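Alpha-L-rhamnosidase (Streptomyces avermitilis, PDB 3W5M) hydrolyses terminal non-reducing alpha-L-rhamnose residues from alpha-L-rhamnosides, releasing L-rhamnose from citrus flavonoids such as naringin and from gum arabic. Local coordinates at residues R16-A22 / W107-M113; Q475-P479 / R659-K663; L399-L403 / R414-G418; P57-D61 / Y75-P79. One frame throughout, in Å; residues are numbered along the deposited sequence.

Contact 1 (R16-A22 / W107-M113); sequences RPLGLDA and WWETGLM
Leu-18 and Glu-109 form a parallel beta bridge as residues 16-22 run beside strand 106-110. Glu-109 N donates to Pro-17 O at 3.0 Å. Glu-109 O accepts twice: nearly straight from Leu-20 N, in the carbonyl plane, at 2.9 Å, and, more bent, from Gly-19 N, tilted out of it, at 2.7 Å. The backbone changes direction at Gly-19, whose phi and psi would press any CB into the carbonyl oxygen of Leu-18. A chi1 of 58° sets Trp-107 CG between the backbone N and the carbonyl carbon and brings the indole beside Arg-16, whose CB lies over one face, 3.7 Å from the centroid of the six-membered ring (CH-pi). Farther out, Arg-16 CD lies 3.4 Å from Trp-107 NE1. With alanine in place of Trp-107, the Arg-16 methylenes are likely to lose their aromatic floor and Arg-85 its cation-pi partner. Leu-18 CD1 rests on the Glu-109 carboxylate, which salt-bridges to Arg-85 and Arg-320. Met-113 N reaches Asp-21 OD1 from above the carboxylate plane at 3.2 Å, while Asp-21 OD2 bonds Tyr-356. Parallel pairing with the edge strand of an antiparallel sheet recalls strands A' and G of immunoglobulin-like folds, relatives of the fibronectin type 3 fold.

Contact 2 (Q475-P479 / R659-K663); sequences QVDGP and RFLTK
Asp-477 and Lys-663 meet through their carbon chains, CB to CB at 3.9 Å. Lys-663 CG, anti to the backbone N (chi1 -179°), lies 3.6 Å from Asp-477 OD1; the bend at chi2 then carries the ammonium away to a salt bridge with Asp-667 and to the carbonyls of Trp-347 and Ser-626. Lys-663 NZ stays 4.7 Å from Asp-477 OD2, probably near enough for some attraction, though the charged atoms are not in contact. Phe-660 CD1 also touches Asp-477 CB at 4.0 Å, the carboxylate and ring planes 49° apart. Helix 658-671 is part of the (alpha/alpha)6-barrel that holds the catalytic site, and the loop joins strands 471-474 and 480-493 of the preceding beta domains, so the contact lies at a domain boundary. Polar bonding across it goes through a water, which donates to Val-476 O at 3.2 Å and accepts from Arg-659 NH1 at 3.1 Å, in the guanidinium plane. Gly-478 N lies over a face of the Arg-659 guanidinium, 3.5 Å from Arg-659 NH1, and NH2 is taken by Glu-656 and Ser-595 O. Within the loop, Gln-475 NE2 binds Asp-477 OD1 at 3.1 Å from above the carboxylate plane, and Gln-355 NE2 bonds the same oxygen.

Contact 3 (L399-L403 / R414-G418); sequences LLAQL and RITSG
Gln-402 faces Thr-416 as an antiparallel non-hydrogen-bonded pair and Leu-403 faces Ile-415 as a hydrogen-bonded one, the two strands of this hairpin running at 163° to each other with their axes 4.7 Å apart. Strand 412-416, paired with 398-407, is an outermost strand of a mixed sheet in the alpha-L-rhamnosidase N-terminal domain. Leu-403 N donates to Ile-415 O at 2.8 Å, and Ile-415 N returns the bond to Leu-403 O at 2.9 Å. Beyond Thr-416 the ladder is continued partly by a side chain. Ser-417 N still donates to Ala-401 O at 2.9 Å, but Ala-401 N turns to the hydroxyl OG of Ser-417, 3.0 Å away and nearly straight. That oxygen is placed there by chi1 of 55°, which sets it between the backbone N and the carbonyl carbon of its own residue; it also bonds Lys-121 O. On the face of Gln-402 and Thr-416, the extended Gln-402 lays its amide almost parallel to the Arg-414 guanidinium, the planes 18° apart, with NE2 over one face. Gln-402 NE2 and Arg-414 NH1 are 3.5 Å apart, two donors that do not bond each other: NE2 bonds Glu-404 and Gln-117 O, and NH1 bonds Ser-119 OG. Gln-402 OE1, 3.9 Å from Thr-416 CG2, accepts from the backbone N of Ser-119 and Ala-120. Leu-403 and Ile-415 both pack on Phe-309. Their face is thus apolar and that of Gln-402 and Arg-414 polar; the buried amide, bonded at both ends, ties the sheet to residues 117-120.

Contact 4 (P57-D61 / Y75-P79); sequences PDVWD and YAGPP
Gly-77 presses its bare backbone onto the indole of Trp-60: its CA stands 3.4 Å from the centroid of the five-membered ring, 13° off the normal, a CH-pi contact made by the main chain. A CB on this glycine would clash with Trp-60 CG. The adjoining peptide carries on across the same indole, with Ala-76 N 3.5 Å from Trp-60 CH2, while Ala-76 CB touches Trp-60 CZ2 at 4.0 Å. Trp-60 sends its CG anti to the backbone N (chi1 -171°), which lets the ring extend along this stretch of backbone to Tyr-75. The two aromatic rings meet obliquely, planes at 71°, the closest carbons being Trp-60 CE3 and Tyr-75 CD1 at 3.7 Å. In the immunoglobulin-like N-terminal domain, Val-59 and Trp-60 both face Val-47 in a classic beta bulge at the start of edge strand 60-66, and residues 75-79 belong to the loop that leaves strand 73-74 of the other sheet. Gly-77 would probably face a gap if an alanine replaced Trp-60, and the Tyr-75 ring would lose one neighbour, setting the loop freer to shift. Tyr-75 is also held by its own loop: Gly-77 N lies over the centre of its ring, and Tyr-75 OH donates to Pro-78 O at 2.7 Å, in the carbonyl plane and on a lone pair. Val-59 CG1 touches Tyr-75 OH at 3.6 Å, while Val-59 O meets Pro-78 CD at 3.3 Å.

From the N terminus, segment 16-22 opens contact 1. Contact 4 then opens and closes inside the loop, joining the bulged start of strand 60-66 to the loop after strand 73-74, before segment 107-113 completes contact 1. Contact 3 follows as a short hairpin in a later beta domain, and contact 2 comes last, closing a span of 179 residues between that region and the (alpha/alpha)6-barrel. Contact 4 is thus nested, the others stand in series, and none cross. Contact 1 touches two of the others: Trp-108 packs on Tyr-75 of contact 4 and Leu-112 on Gln-402 of contact 3; contact 2 comes within about 5 Å (nearest atoms) without touching it.

Contact 1 (R16-A22 / W107-M113)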
loop_
_atom_site.group_PDB
_atom_site.type_symbol
_atom_site.label_atom_id
_atom_site.label_comp_id
_atom_site.label_asym_id
_atom_site.label_seq_id
_atom_site.Cartn_x
_atom_site.Cartn_y
_atom_site.Cartn_z
ATOM N N ARG A 16 -12.656 -20.844 1.329
ATOM C CA ARG A 16 -11.810 -21.694 0.456
ATOM C C ARG A 16 -10.398 -21.158 0.141
ATOM O O ARG A 16 -10.012 -21.039 -1.030
ATOM C CB ARG A 16 -12.576 -22.050 -0.839
ATOM C CG ARG A 16 -13.917 -22.723 -0.594
ATOM C CD ARG A 16 -14.676 -22.956 -1.902
ATOM N NE ARG A 16 -15.010 -21.667 -2.503
ATOM C CZ ARG A 16 -16.097 -20.945 -2.221
ATOM N NH1 ARG A 16 -17.028 -21.365 -1.364
ATOM N NH2 ARG A 16 -16.237 -19.772 -2.798
ATOM N N PRO A 17 -9.600 -20.842 1.179
ATOM C CA PRO A 17 -8.254 -20.341 0.882
ATOM C C PRO A 17 -7.412 -21.434 0.256
ATOM O O PRO A 17 -7.445 -22.577 0.718
ATOM C CB PRO A 17 -7.685 -19.975 2.250
ATOM C CG PRO A 17 -8.488 -20.748 3.235
ATOM C CD PRO A 17 -9.870 -20.909 2.626
ATOM N N LEU A 18 -6.694 -21.072 -0.795
ATOM C CA LEU A 18 -5.822 -21.989 -1.514
ATOM C C LEU A 18 -4.389 -21.611 -1.195
ATOM O O LEU A 18 -3.919 -20.515 -1.569
ATOM C CB LEU A 18 -6.053 -21.826 -3.024
ATOM C CG LEU A 18 -5.221 -22.670 -3.994
ATOM C CD1 LEU A 18 -5.716 -24.108 -4.020
ATOM C CD2 LEU A 18 -5.361 -22.097 -5.399
ATOM N N GLY A 19 -3.666 -22.516 -0.534
ATOM C CA GLY A 19 -2.247 -22.271 -0.224
ATOM C C GLY A 19 -2.085 -21.612 1.150
ATOM O O GLY A 19 -1.406 -20.603 1.279
ATOM N N LEU A 20 -2.719 -22.184 2.157
ATOM C CA LEU A 20 -2.743 -21.633 3.512
ATOM C C LEU A 20 -1.758 -22.442 4.349
ATOM O O LEU A 20 -1.902 -23.669 4.455
ATOM C CB LEU A 20 -4.155 -21.737 4.096
ATOM C CG LEU A 20 -4.394 -21.143 5.490
ATOM C CD1 LEU A 20 -4.357 -19.626 5.433
ATOM C CD2 LEU A 20 -5.740 -21.586 6.043
ATOM N N ASP A 21 -0.785 -21.768 4.962
ATOM C CA ASP A 21 0.256 -22.463 5.701
ATOM C C ASP A 21 0.077 -22.560 7.223
ATOM O O ASP A 21 0.900 -23.197 7.881
ATOM C CB ASP A 21 1.654 -21.904 5.334
ATOM C CG ASP A 21 2.188 -22.483 4.012
ATOM O OD1 ASP A 21 1.612 -23.472 3.510
ATOM O OD2 ASP A 21 3.182 -21.951 3.467
ATOM N N ALA A 22 -0.993 -21.975 7.770
ATOM C CA ALA A 22 -1.262 -22.031 9.216
ATOM C C ALA A 22 -1.295 -23.483 9.711
ATOM O O ALA A 22 -1.927 -24.339 9.083
ATOM C CB ALA A 22 -2.580 -21.333 9.541
ATOM N N TRP A 107 -13.777 -26.192 2.052
ATOM C CA TRP A 107 -12.423 -26.714 2.078
ATOM C C TRP A 107 -11.393 -25.606 2.265
ATOM O O TRP A 107 -11.683 -24.413 2.008
ATOM C CB TRP A 107 -12.123 -27.530 0.791
ATOM C CG TRP A 107 -12.287 -26.773 -0.515
ATOM C CD1 TRP A 107 -13.391 -26.802 -1.356
ATOM C CD2 TRP A 107 -11.323 -25.908 -1.156
ATOM N NE1 TRP A 107 -13.171 -25.988 -2.445
ATOM C CE2 TRP A 107 -11.912 -25.438 -2.358
ATOM C CE3 TRP A 107 -10.022 -25.477 -0.829
ATOM C CZ2 TRP A 107 -11.249 -24.568 -3.229
ATOM C CZ3 TRP A 107 -9.362 -24.598 -1.698
ATOM C CH2 TRP A 107 -9.980 -24.153 -2.886
ATOM N N TRP A 108 -10.217 -25.987 2.759
ATOM C CA TRP A 108 -9.009 -25.156 2.588
ATOM C C TRP A 108 -7.906 -26.055 2.062
ATOM O O TRP A 108 -7.981 -27.274 2.210
ATOM C CB TRP A 108 -8.601 -24.441 3.882
ATOM C CG TRP A 108 -7.859 -25.285 4.899
ATOM C CD1 TRP A 108 -6.504 -25.405 5.043
ATOM C CD2 TRP A 108 -8.443 -26.101 5.926
ATOM N NE1 TRP A 108 -6.208 -26.249 6.093
ATOM C CE2 TRP A 108 -7.377 -26.685 6.657
ATOM C CE3 TRP A 108 -9.766 -26.378 6.315
ATOM C CZ2 TRP A 108 -7.595 -27.533 7.744
ATOM C CZ3 TRP A 108 -9.985 -27.225 7.391
ATOM C CH2 TRP A 108 -8.903 -27.785 8.101
ATOM N N GLU A 109 -6.901 -25.473 1.428
ATOM C CA GLU A 109 -5.798 -26.257 0.919
ATOM C C GLU A 109 -4.481 -25.689 1.425
ATOM O O GLU A 109 -4.214 -24.497 1.291
ATOM C CB GLU A 109 -5.842 -26.311 -0.621
ATOM C CG GLU A 109 -4.775 -27.211 -1.231
ATOM C CD GLU A 109 -4.883 -27.318 -2.747
ATOM O OE1 GLU A 109 -5.998 -27.590 -3.242
ATOM O OE2 GLU A 109 -3.861 -27.155 -3.453
ATOM N N THR A 110 -3.647 -26.554 2.010
ATOM C CA THR A 110 -2.344 -26.111 2.490
ATOM C C THR A 110 -1.404 -25.843 1.337
ATOM O O THR A 110 -1.508 -26.453 0.238
ATOM C CB THR A 110 -1.725 -27.140 3.465
ATOM O OG1 THR A 110 -1.585 -28.403 2.801
ATOM C CG2 THR A 110 -2.619 -27.313 4.657
ATOM N N GLY A 111 -0.473 -24.925 1.576
ATOM C CA GLY A 111 0.636 -24.744 0.661
ATOM C C GLY A 111 1.803 -25.663 0.972
ATOM O O GLY A 111 1.634 -26.789 1.481
ATOM N N LEU A 112 3.005 -25.162 0.688
ATOM C CA LEU A 112 4.216 -25.956 0.792
ATOM C C LEU A 112 4.687 -26.117 2.232
ATOM O O LEU A 112 5.471 -27.020 2.529
ATOM C CB LEU A 112 5.305 -25.342 -0.075
ATOM C CG LEU A 112 5.071 -25.414 -1.596
ATOM C CD1 LEU A 112 6.276 -24.908 -2.363
ATOM C CD2 LEU A 112 4.733 -26.816 -2.065
ATOM N N MET A 113 4.213 -25.245 3.116
ATOM C CA MET A 113 4.491 -25.319 4.561
ATOM C C MET A 113 5.972 -25.541 4.873
ATOM O O MET A 113 6.331 -26.512 5.551
ATOM C CB MET A 113 3.675 -26.434 5.210
ATOM C CG MET A 113 2.180 -26.264 5.076
ATOM S SD MET A 113 1.311 -27.498 6.039
ATOM C CE MET A 113 0.685 -26.536 7.421
HETATM O O HOH W 1 -13.790 -22.649 4.058
#

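Contact 2 (Q475-P479 / R659-K663)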
loop_
_atom_site.group_PDB
_atom_site.type_symbol
_atom_site.label_atom_id
_atom_site.label_comp_id
_atom_site.label_asym_id
_atom_site.label_seq_id
_atom_site.Cartn_x
_atom_site.Cartn_y
_atom_site.Cartn_z
ATOM N N GLN A 475 1.444 -16.126 1.245
ATOM C CA GLN A 475 1.013 -14.735 1.429
ATOM C C GLN A 475 -0.131 -14.650 2.438
ATOM O O GLN A 475 -1.134 -15.363 2.331
ATOM C CB GLN A 475 0.591 -14.118 0.090
ATOM C CG GLN A 475 0.154 -12.673 0.236
ATOM C CD GLN A 475 0.218 -11.907 -1.058
ATOM O OE1 GLN A 475 0.347 -12.498 -2.150
ATOM N NE2 GLN A 475 0.143 -10.575 -0.956
ATOM N N VAL A 476 0.028 -13.766 3.421
ATOM C CA VAL A 476 -0.949 -13.630 4.486
ATOM C C VAL A 476 -2.083 -12.658 4.111
ATOM O O VAL A 476 -3.263 -12.950 4.355
ATOM C CB VAL A 476 -0.260 -13.133 5.783
ATOM C CG1 VAL A 476 -1.320 -12.815 6.850
ATOM C CG2 VAL A 476 0.777 -14.164 6.243
ATOM N N ASP A 477 -1.739 -11.487 3.585
ATOM C CA ASP A 477 -2.757 -10.513 3.169
ATOM C C ASP A 477 -3.400 -10.941 1.836
ATOM O O ASP A 477 -2.868 -11.822 1.157
ATOM C CB ASP A 477 -2.124 -9.109 3.054
ATOM C CG ASP A 477 -0.843 -9.069 2.169
ATOM O OD1 ASP A 477 -0.003 -10.029 2.076
ATOM O OD2 ASP A 477 -0.645 -7.994 1.570
ATOM N N GLY A 478 -4.551 -10.346 1.488
ATOM C CA GLY A 478 -5.129 -10.526 0.137
ATOM C C GLY A 478 -4.239 -9.917 -0.908
ATOM O O GLY A 478 -3.890 -8.754 -0.807
ATOM N N PRO A 479 -3.872 -10.698 -1.934
ATOM C CA PRO A 479 -3.110 -10.206 -3.057
ATOM C C PRO A 479 -3.777 -8.975 -3.663
ATOM O O PRO A 479 -5.002 -8.833 -3.613
ATOM C CB PRO A 479 -3.194 -11.369 -4.041
ATOM C CG PRO A 479 -3.246 -12.584 -3.159
ATOM C CD PRO A 479 -4.183 -12.139 -2.066
ATOM N N ARG A 659 -6.615 -9.622 7.768
ATOM C CA ARG A 659 -5.471 -10.245 7.136
ATOM C C ARG A 659 -4.430 -9.164 6.765
ATOM O O ARG A 659 -3.216 -9.387 6.903
ATOM C CB ARG A 659 -5.905 -10.985 5.871
ATOM C CG ARG A 659 -6.756 -12.245 6.119
ATOM C CD ARG A 659 -7.179 -12.833 4.760
ATOM N NE ARG A 659 -8.101 -11.904 4.102
ATOM C CZ ARG A 659 -8.177 -11.721 2.773
ATOM N NH1 ARG A 659 -7.402 -12.403 1.942
ATOM N NH2 ARG A 659 -9.033 -10.822 2.286
ATOM N N PHE A 660 -4.907 -8.003 6.289
ATOM C CA PHE A 660 -4.001 -6.958 5.782
ATOM C C PHE A 660 -3.136 -6.403 6.914
ATOM O O PHE A 660 -1.919 -6.315 6.779
ATOM C CB PHE A 660 -4.782 -5.807 5.119
ATOM C CG PHE A 660 -3.915 -4.883 4.277
ATOM C CD1 PHE A 660 -3.391 -5.311 3.033
ATOM C CD2 PHE A 660 -3.626 -3.598 4.718
ATOM C CE1 PHE A 660 -2.600 -4.458 2.258
ATOM C CE2 PHE A 660 -2.834 -2.739 3.955
ATOM C CZ PHE A 660 -2.325 -3.172 2.718
ATOM N N LEU A 661 -3.774 -6.045 8.021
ATOM C CA LEU A 661 -3.015 -5.478 9.148
ATOM C C LEU A 661 -2.286 -6.522 9.983
ATOM O O LEU A 661 -1.250 -6.212 10.543
ATOM C CB LEU A 661 -3.879 -4.528 10.005
ATOM C CG LEU A 661 -4.396 -3.386 9.130
ATOM C CD1 LEU A 661 -5.395 -2.606 9.968
ATOM C CD2 LEU A 661 -3.275 -2.494 8.585
ATOM N N THR A 662 -2.802 -7.751 10.045
ATOM C CA THR A 662 -2.015 -8.892 10.579
ATOM C C THR A 662 -0.683 -9.020 9.869
ATOM O O THR A 662 0.363 -9.115 10.505
ATOM C CB THR A 662 -2.794 -10.236 10.536
ATOM O OG1 THR A 662 -3.980 -10.113 11.323
ATOM C CG2 THR A 662 -1.948 -11.398 11.088
ATOM N N LYS A 663 -0.719 -9.028 8.536
ATOM C CA LYS A 663 0.478 -9.074 7.731
ATOM C C LYS A 663 1.383 -7.874 8.048
ATOM O O LYS A 663 2.591 -8.039 8.257
ATOM C CB LYS A 663 0.105 -9.069 6.231
ATOM C CG LYS A 663 1.293 -9.152 5.300
ATOM C CD LYS A 663 1.775 -7.768 4.941
ATOM C CE LYS A 663 2.848 -7.820 3.879
ATOM N NZ LYS A 663 3.335 -6.451 3.632
HETATM O O HOH W 2 -5.047 -14.336 2.122
#

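Contact 3 (L399-L403 / R414-G418)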
loop_
_atom_site.group_PDB
_atom_site.type_symbol
_atom_site.label_atom_id
_atom_site.label_comp_id
_atom_site.label_asym_id
_atom_site.label_seq_id
_atom_site.Cartn_x
_atom_site.Cartn_y
_atom_site.Cartn_z
ATOM N N LEU A 399 13.350 -14.703 -9.866
ATOM C CA LEU A 399 12.113 -15.505 -9.878
ATOM C C LEU A 399 12.328 -16.865 -9.209
ATOM O O LEU A 399 13.351 -17.519 -9.428
ATOM C CB LEU A 399 11.672 -15.744 -11.341
ATOM C CG LEU A 399 10.448 -16.635 -11.543
ATOM C CD1 LEU A 399 9.142 -15.986 -11.096
ATOM C CD2 LEU A 399 10.354 -17.105 -13.002
ATOM N N LEU A 400 11.326 -17.325 -8.465
ATOM C CA LEU A 400 11.285 -18.695 -7.968
ATOM C C LEU A 400 9.940 -19.293 -8.373
ATOM O O LEU A 400 8.875 -18.735 -8.077
ATOM C CB LEU A 400 11.464 -18.720 -6.437
ATOM C CG LEU A 400 11.630 -20.097 -5.785
ATOM C CD1 LEU A 400 13.021 -20.635 -6.114
ATOM C CD2 LEU A 400 11.446 -19.996 -4.286
ATOM N N ALA A 401 9.964 -20.401 -9.116
ATOM C CA ALA A 401 8.681 -20.992 -9.564
ATOM C C ALA A 401 8.724 -22.519 -9.527
ATOM O O ALA A 401 9.735 -23.120 -9.905
ATOM C CB ALA A 401 8.338 -20.506 -10.969
ATOM N N GLN A 402 7.645 -23.117 -9.058
ATOM C CA GLN A 402 7.521 -24.593 -8.955
ATOM C C GLN A 402 6.123 -25.022 -9.362
ATOM O O GLN A 402 5.157 -24.703 -8.701
ATOM C CB GLN A 402 7.766 -25.033 -7.520
ATOM C CG GLN A 402 7.756 -26.539 -7.252
ATOM C CD GLN A 402 8.567 -26.851 -5.988
ATOM O OE1 GLN A 402 9.737 -26.462 -5.890
ATOM N NE2 GLN A 402 7.958 -27.557 -5.034
ATOM N N LEU A 403 6.052 -25.725 -10.494
ATOM C CA LEU A 403 4.796 -26.240 -11.008
ATOM C C LEU A 403 4.725 -27.722 -10.705
ATOM O O LEU A 403 5.652 -28.484 -11.049
ATOM C CB LEU A 403 4.725 -25.999 -12.525
ATOM C CG LEU A 403 3.571 -26.674 -13.266
ATOM C CD1 LEU A 403 2.247 -25.996 -12.954
ATOM C CD2 LEU A 403 3.871 -26.659 -14.766
ATOM N N ARG A 414 7.283 -32.506 -11.559
ATOM C CA ARG A 414 7.603 -31.190 -11.019
ATOM C C ARG A 414 8.495 -30.428 -12.003
ATOM O O ARG A 414 9.561 -30.909 -12.402
ATOM C CB ARG A 414 8.279 -31.346 -9.643
ATOM C CG ARG A 414 8.421 -30.033 -8.903
ATOM C CD ARG A 414 9.194 -30.228 -7.608
ATOM N NE ARG A 414 8.410 -31.001 -6.649
ATOM C CZ ARG A 414 8.711 -31.124 -5.362
ATOM N NH1 ARG A 414 9.776 -30.519 -4.856
ATOM N NH2 ARG A 414 7.948 -31.863 -4.583
ATOM N N ILE A 415 8.052 -29.236 -12.405
ATOM C CA ILE A 415 8.810 -28.394 -13.323
ATOM C C ILE A 415 9.210 -27.174 -12.496
ATOM O O ILE A 415 8.380 -26.616 -11.790
ATOM C CB ILE A 415 7.943 -27.977 -14.546
ATOM C CG1 ILE A 415 7.367 -29.215 -15.276
ATOM C CG2 ILE A 415 8.718 -27.055 -15.473
ATOM C CD1 ILE A 415 8.422 -30.143 -15.872
ATOM N N THR A 416 10.485 -26.801 -12.526
ATOM C CA THR A 416 10.925 -25.668 -11.718
ATOM C C THR A 416 11.774 -24.674 -12.491
ATOM O O THR A 416 12.384 -24.998 -13.515
ATOM C CB THR A 416 11.760 -26.121 -10.489
ATOM O OG1 THR A 416 12.904 -26.828 -10.952
ATOM C CG2 THR A 416 10.965 -27.027 -9.549
ATOM N N SER A 417 11.818 -23.457 -11.957
ATOM C CA SER A 417 12.815 -22.482 -12.306
ATOM C C SER A 417 14.198 -23.061 -12.024
ATOM O O SER A 417 14.429 -23.712 -10.974
ATOM C CB SER A 417 12.602 -21.194 -11.503
ATOM O OG SER A 417 12.575 -21.419 -10.098
ATOM N N GLY A 418 15.096 -22.792 -12.961
ATOM C CA GLY A 418 16.461 -23.306 -12.940
ATOM C C GLY A 418 17.234 -22.986 -14.215
ATOM O O GLY A 418 16.759 -22.231 -15.075
#

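Contact 4 (P57-D61 / Y75-P79)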
loop_
_atom_site.group_PDB
_atom_site.type_symbol
_atom_site.label_atom_id
_atom_site.label_comp_id
_atom_site.label_asym_id
_atom_site.label_seq_id
_atom_site.Cartn_x
_atom_site.Cartn_y
_atom_site.Cartn_z
ATOM N N PRO A 57 -15.226 -39.229 8.874
ATOM C CA PRO A 57 -14.061 -38.339 8.697
ATOM C C PRO A 57 -12.734 -38.996 9.054
ATOM O O PRO A 57 -12.591 -39.548 10.133
ATOM C CB PRO A 57 -14.353 -37.192 9.672
ATOM C CG PRO A 57 -15.226 -37.808 10.723
ATOM C CD PRO A 57 -16.096 -38.770 9.972
ATOM N N ASP A 58 -11.773 -38.907 8.142
ATOM C CA ASP A 58 -10.452 -39.511 8.321
ATOM C C ASP A 58 -9.383 -38.547 8.845
ATOM O O ASP A 58 -8.278 -38.986 9.146
ATOM C CB ASP A 58 -9.970 -40.150 7.016
ATOM C CG ASP A 58 -9.910 -39.159 5.868
ATOM O OD1 ASP A 58 -10.283 -37.981 6.066
ATOM O OD2 ASP A 58 -9.485 -39.554 4.768
ATOM N N VAL A 59 -9.687 -37.247 8.951
ATOM C CA VAL A 59 -8.673 -36.303 9.481
ATOM C C VAL A 59 -8.981 -35.927 10.932
ATOM O O VAL A 59 -8.185 -36.167 11.828
ATOM C CB VAL A 59 -8.504 -35.064 8.546
ATOM C CG1 VAL A 59 -7.471 -34.079 9.080
ATOM C CG2 VAL A 59 -8.143 -35.495 7.134
ATOM N N TRP A 60 -10.154 -35.352 11.177
ATOM C CA TRP A 60 -10.507 -34.897 12.517
ATOM C C TRP A 60 -12.010 -34.925 12.728
ATOM O O TRP A 60 -12.785 -34.726 11.799
ATOM C CB TRP A 60 -10.005 -33.472 12.752
ATOM C CG TRP A 60 -10.122 -32.946 14.175
ATOM C CD1 TRP A 60 -9.799 -33.611 15.337
ATOM C CD2 TRP A 60 -10.515 -31.624 14.571
ATOM N NE1 TRP A 60 -9.994 -32.791 16.417
ATOM C CE2 TRP A 60 -10.430 -31.565 15.979
ATOM C CE3 TRP A 60 -10.929 -30.482 13.867
ATOM C CZ2 TRP A 60 -10.762 -30.413 16.701
ATOM C CZ3 TRP A 60 -11.272 -29.342 14.584
ATOM C CH2 TRP A 60 -11.179 -29.312 15.991
ATOM N N ASP A 61 -12.390 -35.190 13.967
ATOM C CA ASP A 61 -13.743 -35.019 14.433
ATOM C C ASP A 61 -13.618 -34.510 15.844
ATOM O O ASP A 61 -13.232 -35.251 16.729
ATOM C CB ASP A 61 -14.505 -36.346 14.423
ATOM C CG ASP A 61 -15.987 -36.168 14.713
ATOM O OD1 ASP A 61 -16.363 -35.262 15.508
ATOM O OD2 ASP A 61 -16.780 -36.940 14.138
ATOM N N TYR A 75 -8.379 -24.954 14.365
ATOM C CA TYR A 75 -8.201 -26.379 14.075
ATOM C C TYR A 75 -7.371 -27.035 15.171
ATOM O O TYR A 75 -6.297 -26.537 15.516
ATOM C CB TYR A 75 -7.511 -26.550 12.743
ATOM C CG TYR A 75 -7.144 -27.992 12.432
ATOM C CD1 TYR A 75 -8.109 -28.896 11.988
ATOM C CD2 TYR A 75 -5.827 -28.444 12.588
ATOM C CE1 TYR A 75 -7.771 -30.214 11.703
ATOM C CE2 TYR A 75 -5.474 -29.765 12.311
ATOM C CZ TYR A 75 -6.444 -30.644 11.867
ATOM O OH TYR A 75 -6.102 -31.943 11.582
ATOM N N ALA A 76 -7.861 -28.144 15.713
ATOM C CA ALA A 76 -7.102 -28.833 16.785
ATOM C C ALA A 76 -7.052 -30.336 16.589
ATOM O O ALA A 76 -7.053 -31.100 17.546
ATOM C CB ALA A 76 -7.638 -28.464 18.172
ATOM N N GLY A 77 -6.988 -30.766 15.338
ATOM C CA GLY A 77 -6.771 -32.175 15.030
ATOM C C GLY A 77 -5.307 -32.501 14.785
ATOM O O GLY A 77 -4.432 -31.734 15.166
ATOM N N PRO A 78 -5.042 -33.651 14.136
ATOM C CA PRO A 78 -3.686 -34.129 13.856
ATOM C C PRO A 78 -2.924 -33.171 12.935
ATOM O O PRO A 78 -3.545 -32.438 12.177
ATOM C CB PRO A 78 -3.926 -35.494 13.197
ATOM C CG PRO A 78 -5.256 -35.931 13.730
ATOM C CD PRO A 78 -6.060 -34.669 13.808
ATOM N N PRO A 79 -1.578 -33.145 13.023
ATOM C CA PRO A 79 -0.800 -32.183 12.228
ATOM C C PRO A 79 -1.168 -32.217 10.742
ATOM O O PRO A 79 -1.246 -33.295 10.148
ATOM C CB PRO A 79 0.628 -32.676 12.418
ATOM C CG PRO A 79 0.618 -33.295 13.776
ATOM C CD PRO A 79 -0.696 -34.016 13.834
#